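Local coordinates for putative uncharacterized protein tcp24 (Actinoplanes teichomyceticus, PDB 4Q38), which acts as an N-acyltransferase that probably moves long aliphatic acyl chains from acyl-coenzyme A onto the amino sugar of glycopeptide antibiotics such as teicoplanin, at residues 19-22 / 23-27; 58-62 / 63-67; 159-162 / 163-166. One frame throughout, in Å; residues are numbered along the deposited sequence.

Interaction 1: 19-22 / 23-27; sequences ETVR and IALGL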
# COMPACT_ATOMS: atom_id res chain seq x y z
N GLU A 19 6.56 -1.88 -27.58
CA GLU A 19 7.80 -2.65 -27.68
C GLU A 19 9.05 -1.80 -27.51
O GLU A 19 10.00 -2.23 -26.86
CB GLU A 19 7.86 -3.45 -28.99
CG GLU A 19 7.25 -4.84 -28.90
CD GLU A 19 7.91 -5.70 -27.84
OE1 GLU A 19 9.09 -6.10 -28.01
OE2 GLU A 19 7.25 -5.98 -26.81
N THR A 20 9.04 -0.60 -28.09
CA THR A 20 10.16 0.34 -27.97
C THR A 20 10.30 0.84 -26.53
O THR A 20 11.41 0.89 -25.99
CB THR A 20 10.01 1.53 -28.96
OG1 THR A 20 9.90 1.01 -30.29
CG2 THR A 20 11.20 2.47 -28.90
N VAL A 21 9.17 1.17 -25.91
CA VAL A 21 9.12 1.53 -24.49
C VAL A 21 9.68 0.39 -23.65
O VAL A 21 10.60 0.59 -22.85
CB VAL A 21 7.69 1.90 -24.05
CG1 VAL A 21 7.61 2.12 -22.55
CG2 VAL A 21 7.21 3.15 -24.78
N ARG A 22 9.17 -0.82 -23.86
CA ARG A 22 9.59 -2.00 -23.09
C ARG A 22 11.10 -2.20 -23.15
O ARG A 22 11.75 -2.41 -22.12
CB ARG A 22 8.88 -3.26 -23.60
CG ARG A 22 9.06 -4.46 -22.67
CD ARG A 22 8.47 -5.74 -23.27
NE ARG A 22 9.15 -6.16 -24.49
CZ ARG A 22 10.33 -6.78 -24.53
NH1 ARG A 22 10.99 -7.05 -23.41
NH2 ARG A 22 10.86 -7.11 -25.70
N ILE A 23 11.65 -2.12 -24.37
CA ILE A 23 13.08 -2.36 -24.61
C ILE A 23 13.93 -1.23 -24.03
O ILE A 23 14.93 -1.49 -23.35
CB ILE A 23 13.35 -2.60 -26.12
CG1 ILE A 23 12.75 -3.96 -26.55
CG2 ILE A 23 14.84 -2.57 -26.42
CD1 ILE A 23 12.53 -4.12 -28.04
N ALA A 24 13.52 0.02 -24.26
CA ALA A 24 14.21 1.19 -23.71
C ALA A 24 14.32 1.14 -22.19
O ALA A 24 15.38 1.43 -21.63
CB ALA A 24 13.51 2.48 -24.13
N LEU A 25 13.23 0.77 -21.52
CA LEU A 25 13.20 0.79 -20.06
C LEU A 25 13.79 -0.47 -19.44
O LEU A 25 14.04 -0.51 -18.23
CB LEU A 25 11.77 1.06 -19.54
CG LEU A 25 11.12 2.38 -19.95
CD1 LEU A 25 9.69 2.46 -19.46
CD2 LEU A 25 11.90 3.60 -19.49
N GLY A 26 14.02 -1.49 -20.26
CA GLY A 26 14.62 -2.74 -19.80
C GLY A 26 13.60 -3.66 -19.16
O GLY A 26 13.96 -4.53 -18.37
N LEU A 27 12.33 -3.47 -19.51
CA LEU A 27 11.22 -4.25 -18.94
C LEU A 27 11.14 -5.65 -19.56
O LEU A 27 11.39 -5.82 -20.75
CB LEU A 27 9.90 -3.48 -19.12
CG LEU A 27 9.73 -2.27 -18.18
CD1 LEU A 27 8.64 -1.34 -18.68
CD2 LEU A 27 9.48 -2.70 -16.74
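Arg22 and Leu27 meet where helix 18-25 ends, and the polar bonds there centre on the arginine. Arg22 NH1 donates to Leu27 O at 3.0 Å; the acceptor stands 23° out of the guanidinium plane, and the bond is noticeably bent. NE and NH2 of the same guanidinium form a two-pronged, side-on salt bridge with the Glu19 carboxylate: Arg22 NE reaches Glu19 OE2 at 3.0 Å and Arg22 NH2 reaches Glu19 OE1 at 3.1 Å. Each oxygen is met on its syn side, though the approach to OE2 is tilted 31° from the carboxylate plane. Ile23 CG1 lies over one face of the guanidinium, 3.8 Å from Arg22 NH2. Held by partners on both NE and the two terminal nitrogens, the group has little freedom to rotate. CG lies anti to the backbone N (chi1 -168°), beside the carbonyl carbon, and a bend at chi3 turns the guanidinium to reach both partners.

Among backbone bonds, Leu27 N to Arg22 O (2.9 Å) and Gly26 N to Ile23 O (3.2 Å) define a Schellman motif, with Gly26, at positive phi, as its C-prime residue. Arg22 O also receives a weak bond from Gly26 N.

Carbon contacts complete the packing. Arg22 CG rests 3.8 Å from Leu27 CB. One turn apart, Val21 and Leu25 run side by side, with Val21 CG1 3.7 Å from Leu25 CD1.

Val21 and Leu25 face helix 84-98, Val21 packing on Trp88 and Leu25 on Ala85 and Leu89; Glu19 and Arg22 instead touch Ala32 and Leu35 of helix 32-41.

Interaction 2: 58-62 / 63-67; sequences DLLRR and LEVPE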
# COMPACT_ATOMS: atom_id res chain seq x y z
N ASP A 58 6.63 21.10 -1.32
CA ASP A 58 5.50 21.31 -0.42
C ASP A 58 4.58 20.08 -0.42
O ASP A 58 4.16 19.61 0.63
CB ASP A 58 4.71 22.56 -0.80
CG ASP A 58 5.38 23.86 -0.34
OD1 ASP A 58 6.34 23.83 0.46
OD2 ASP A 58 4.93 24.93 -0.80
N LEU A 59 4.28 19.57 -1.62
CA LEU A 59 3.41 18.40 -1.73
C LEU A 59 4.05 17.17 -1.09
O LEU A 59 3.41 16.50 -0.28
CB LEU A 59 3.03 18.13 -3.19
CG LEU A 59 2.04 16.98 -3.42
CD1 LEU A 59 0.75 17.17 -2.63
CD2 LEU A 59 1.73 16.85 -4.91
N LEU A 60 5.31 16.89 -1.42
CA LEU A 60 6.04 15.77 -0.81
C LEU A 60 6.05 15.83 0.72
O LEU A 60 5.93 14.79 1.40
CB LEU A 60 7.46 15.65 -1.39
CG LEU A 60 7.52 15.14 -2.84
CD1 LEU A 60 8.81 15.54 -3.55
CD2 LEU A 60 7.30 13.63 -2.92
N ARG A 61 6.18 17.04 1.27
CA ARG A 61 6.21 17.22 2.71
C ARG A 61 4.82 16.97 3.30
O ARG A 61 4.69 16.37 4.36
CB ARG A 61 6.72 18.63 3.05
CG ARG A 61 6.90 18.92 4.54
CD ARG A 61 8.03 19.92 4.81
NE ARG A 61 8.05 21.05 3.88
CZ ARG A 61 8.99 21.26 2.95
NH1 ARG A 61 10.03 20.44 2.82
NH2 ARG A 61 8.89 22.32 2.16
N ARG A 62 3.78 17.42 2.59
CA ARG A 62 2.40 17.15 2.99
C ARG A 62 2.11 15.64 3.01
O ARG A 62 1.34 15.16 3.85
CB ARG A 62 1.43 17.88 2.06
CG ARG A 62 0.02 17.99 2.61
CD ARG A 62 -0.73 19.17 2.03
NE ARG A 62 -1.83 19.54 2.91
CZ ARG A 62 -2.70 20.51 2.68
NH1 ARG A 62 -2.62 21.24 1.57
NH2 ARG A 62 -3.66 20.76 3.56
N LEU A 63 2.76 14.91 2.12
CA LEU A 63 2.63 13.46 2.04
C LEU A 63 3.64 12.72 2.94
O LEU A 63 3.80 11.51 2.86
CB LEU A 63 2.75 13.02 0.58
CG LEU A 63 1.72 13.63 -0.39
CD1 LEU A 63 2.18 13.48 -1.83
CD2 LEU A 63 0.36 12.99 -0.19
N GLU A 64 4.32 13.48 3.81
CA GLU A 64 5.27 12.93 4.80
C GLU A 64 6.41 12.09 4.20
O GLU A 64 6.94 11.18 4.84
CB GLU A 64 4.54 12.15 5.91
CG GLU A 64 3.54 13.01 6.68
CD GLU A 64 2.85 12.28 7.81
OE1 GLU A 64 3.13 11.08 8.06
OE2 GLU A 64 2.00 12.92 8.47
N VAL A 65 6.80 12.40 2.98
CA VAL A 65 8.00 11.82 2.38
C VAL A 65 9.23 12.40 3.11
O VAL A 65 9.30 13.61 3.30
CB VAL A 65 8.04 12.11 0.87
CG1 VAL A 65 9.33 11.62 0.24
CG2 VAL A 65 6.82 11.48 0.19
N PRO A 66 10.17 11.55 3.58
CA PRO A 66 11.31 12.12 4.30
C PRO A 66 12.08 13.13 3.44
O PRO A 66 12.13 12.98 2.21
CB PRO A 66 12.17 10.90 4.63
CG PRO A 66 11.19 9.75 4.65
CD PRO A 66 10.22 10.07 3.55
N GLU A 67 12.67 14.14 4.08
CA GLU A 67 13.35 15.23 3.38
C GLU A 67 14.38 14.73 2.39
O GLU A 67 14.45 15.22 1.27
CB GLU A 67 13.99 16.22 4.37
CG GLU A 67 13.00 16.96 5.27
CD GLU A 67 11.99 17.81 4.50
OE1 GLU A 67 10.79 17.75 4.83
OE2 GLU A 67 12.39 18.55 3.57
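The Arg61 guanidinium meets the Glu67 carboxylate at its edge, the two planes only 25° apart. Arg61 NH1 forms the salt bridge with Glu67 OE2 at 3.1 Å and a weak, longer bond with Glu67 OE1 at 3.4 Å. Arg61 NH2 makes a weak bridge to Asp58 OD1, also at 3.4 Å, so one cation links acids from the preceding helical turn and the start of the next helix. Arg61 CG lies opposite the backbone N (chi1 -175°), and bends at chi2 and chi3 bring the guanidinium round to Glu67. Glu67 OE2 has a second cationic partner in Arg57. Another flat group, the guanidinium of Arg62, makes a cation-pi contact with Trp152.

Next to these charges helix 53-62 ends in a Schellman motif: Val65 N bonds to Leu60 O (3.0 Å) and Glu64 N to Arg61 O (3.0 Å), with Glu64 as the C-prime residue at positive phi. The chain then turns into helix 67-76, with Pro66 at its N-cap position.

Leucines and a valine cover the inner side. The side chains of Leu59 and Leu63 cross, Leu63 CD1 lying 3.8 Å from Leu59 CG; both also pack on Leu131 and Trp152. Leu60 CD2 meets Val65 CG2 at 3.8 Å, and these two side chains share Ile73 of helix 67-76 as a neighbour.

Interaction 3: 159-162 / 163-166; sequences GELV and AIHR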
# COMPACT_ATOMS: atom_id res chain seq x y z
N GLY A 159 4.70 8.58 2.02
CA GLY A 159 5.96 8.81 2.74
C GLY A 159 6.46 7.58 3.46
O GLY A 159 7.65 7.26 3.42
N GLU A 160 5.55 6.87 4.12
CA GLU A 160 5.87 5.63 4.83
C GLU A 160 6.47 4.60 3.87
O GLU A 160 7.47 3.96 4.17
CB GLU A 160 4.60 5.08 5.49
CG GLU A 160 4.74 3.70 6.13
CD GLU A 160 3.42 3.17 6.69
OE1 GLU A 160 2.74 3.93 7.41
OE2 GLU A 160 3.06 2.00 6.42
N LEU A 161 5.85 4.47 2.70
CA LEU A 161 6.27 3.45 1.74
C LEU A 161 7.59 3.83 1.08
O LEU A 161 8.42 2.97 0.79
CB LEU A 161 5.18 3.23 0.69
CG LEU A 161 3.84 2.68 1.22
CD1 LEU A 161 2.73 2.90 0.19
CD2 LEU A 161 3.94 1.19 1.57
N VAL A 162 7.80 5.13 0.86
CA VAL A 162 9.11 5.61 0.41
C VAL A 162 10.19 5.27 1.47
O VAL A 162 11.22 4.68 1.13
CB VAL A 162 9.06 7.12 0.10
CG1 VAL A 162 10.45 7.65 -0.24
CG2 VAL A 162 8.11 7.38 -1.05
N ALA A 163 9.93 5.61 2.73
CA ALA A 163 10.86 5.29 3.84
C ALA A 163 11.16 3.80 3.94
O ALA A 163 12.32 3.40 4.13
CB ALA A 163 10.32 5.81 5.16
N ILE A 164 10.12 2.98 3.79
CA ILE A 164 10.26 1.52 3.78
C ILE A 164 11.19 1.05 2.67
O ILE A 164 12.04 0.19 2.89
CB ILE A 164 8.89 0.81 3.67
CG1 ILE A 164 8.16 0.85 5.04
CG2 ILE A 164 9.03 -0.61 3.15
CD1 ILE A 164 6.66 0.62 4.93
N HIS A 165 11.04 1.60 1.46
CA HIS A 165 11.94 1.20 0.37
C HIS A 165 13.38 1.37 0.76
O HIS A 165 14.19 0.46 0.57
CB HIS A 165 11.64 1.96 -0.93
CG HIS A 165 12.49 1.50 -2.09
ND1 HIS A 165 13.79 1.84 -2.20
CD2 HIS A 165 12.20 0.69 -3.18
CE1 HIS A 165 14.30 1.29 -3.31
NE2 HIS A 165 13.33 0.59 -3.91
N ARG A 166 13.70 2.53 1.34
CA ARG A 166 15.08 2.86 1.68
C ARG A 166 15.61 1.99 2.82
O ARG A 166 16.76 1.56 2.78
CB ARG A 166 15.22 4.34 2.02
CG ARG A 166 16.64 4.79 2.34
CD ARG A 166 16.71 6.29 2.60
NE ARG A 166 16.38 7.07 1.40
CZ ARG A 166 17.25 7.47 0.48
NH1 ARG A 166 18.54 7.17 0.59
NH2 ARG A 166 16.83 8.19 -0.56
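Ile164 lies beside Glu160, one helical turn earlier, and its side chain runs back along that turn. Ile164 CB sits 3.5 Å from Glu160 O. CG1 is anti to the carbonyl carbon (chi1 -77°), which carries Ile164 CG1 past Glu160 O at 3.3 Å. At the tip, Ile164 CD1 comes nearest Glu160 O, at 3.5 Å, and also rests on Glu160 CG at 3.8 Å. The glutamate chain is extended beyond CG and points the same way.

That carboxylate is buried yet well satisfied: OE1 is bonded to Trp215 N and OE2 to Glu214 N, two consecutive backbone amides of a loop, which fix its position.

Underneath, regular helical bonds join the segments, among them Ala163 N to Gly159 O (2.9 Å) and Ile164 N to Glu160 O (2.9 Å). His165 and Arg166 turn to other partners: the imidazole is bonded to Tyr116 OH and Gln171 O, and the guanidinium bridges to Asp69 and Glu72 of helix 67-76.

The arrangement is the i to i+4 packing of an alpha-helix, here helix 157-169 of the N-terminal acyltransferase domain, which borders the ligand site it faces together with the GNAT-like domain: the side chain of Leu161 is about 5 Å from the bound 6-O-decanoyl glucosamine and that of Glu160 about 6 Å from coenzyme A.

How the interactions relate
Interactions 2 and 3 touch, whereas interaction 1 stands apart, its centre 31 Å from that of interaction 2 and 26 Å from that of interaction 3. Interactions 1 and 2 each end a helix at the partly buried periphery, and both combine a Schellman turn with an arginine held by acidic side chains. Interaction 3 lies mid-helix in the core near the ligands, where polar groups are answered by backbone amides and carbonyls and by side chains from other parts of the fold. Val65 and Pro66 of interaction 2 pack on Gly159, Val162 and Ala163, joining the turn before helix 67-76 to helix 157-169, to which Arg166 adds its salt bridges.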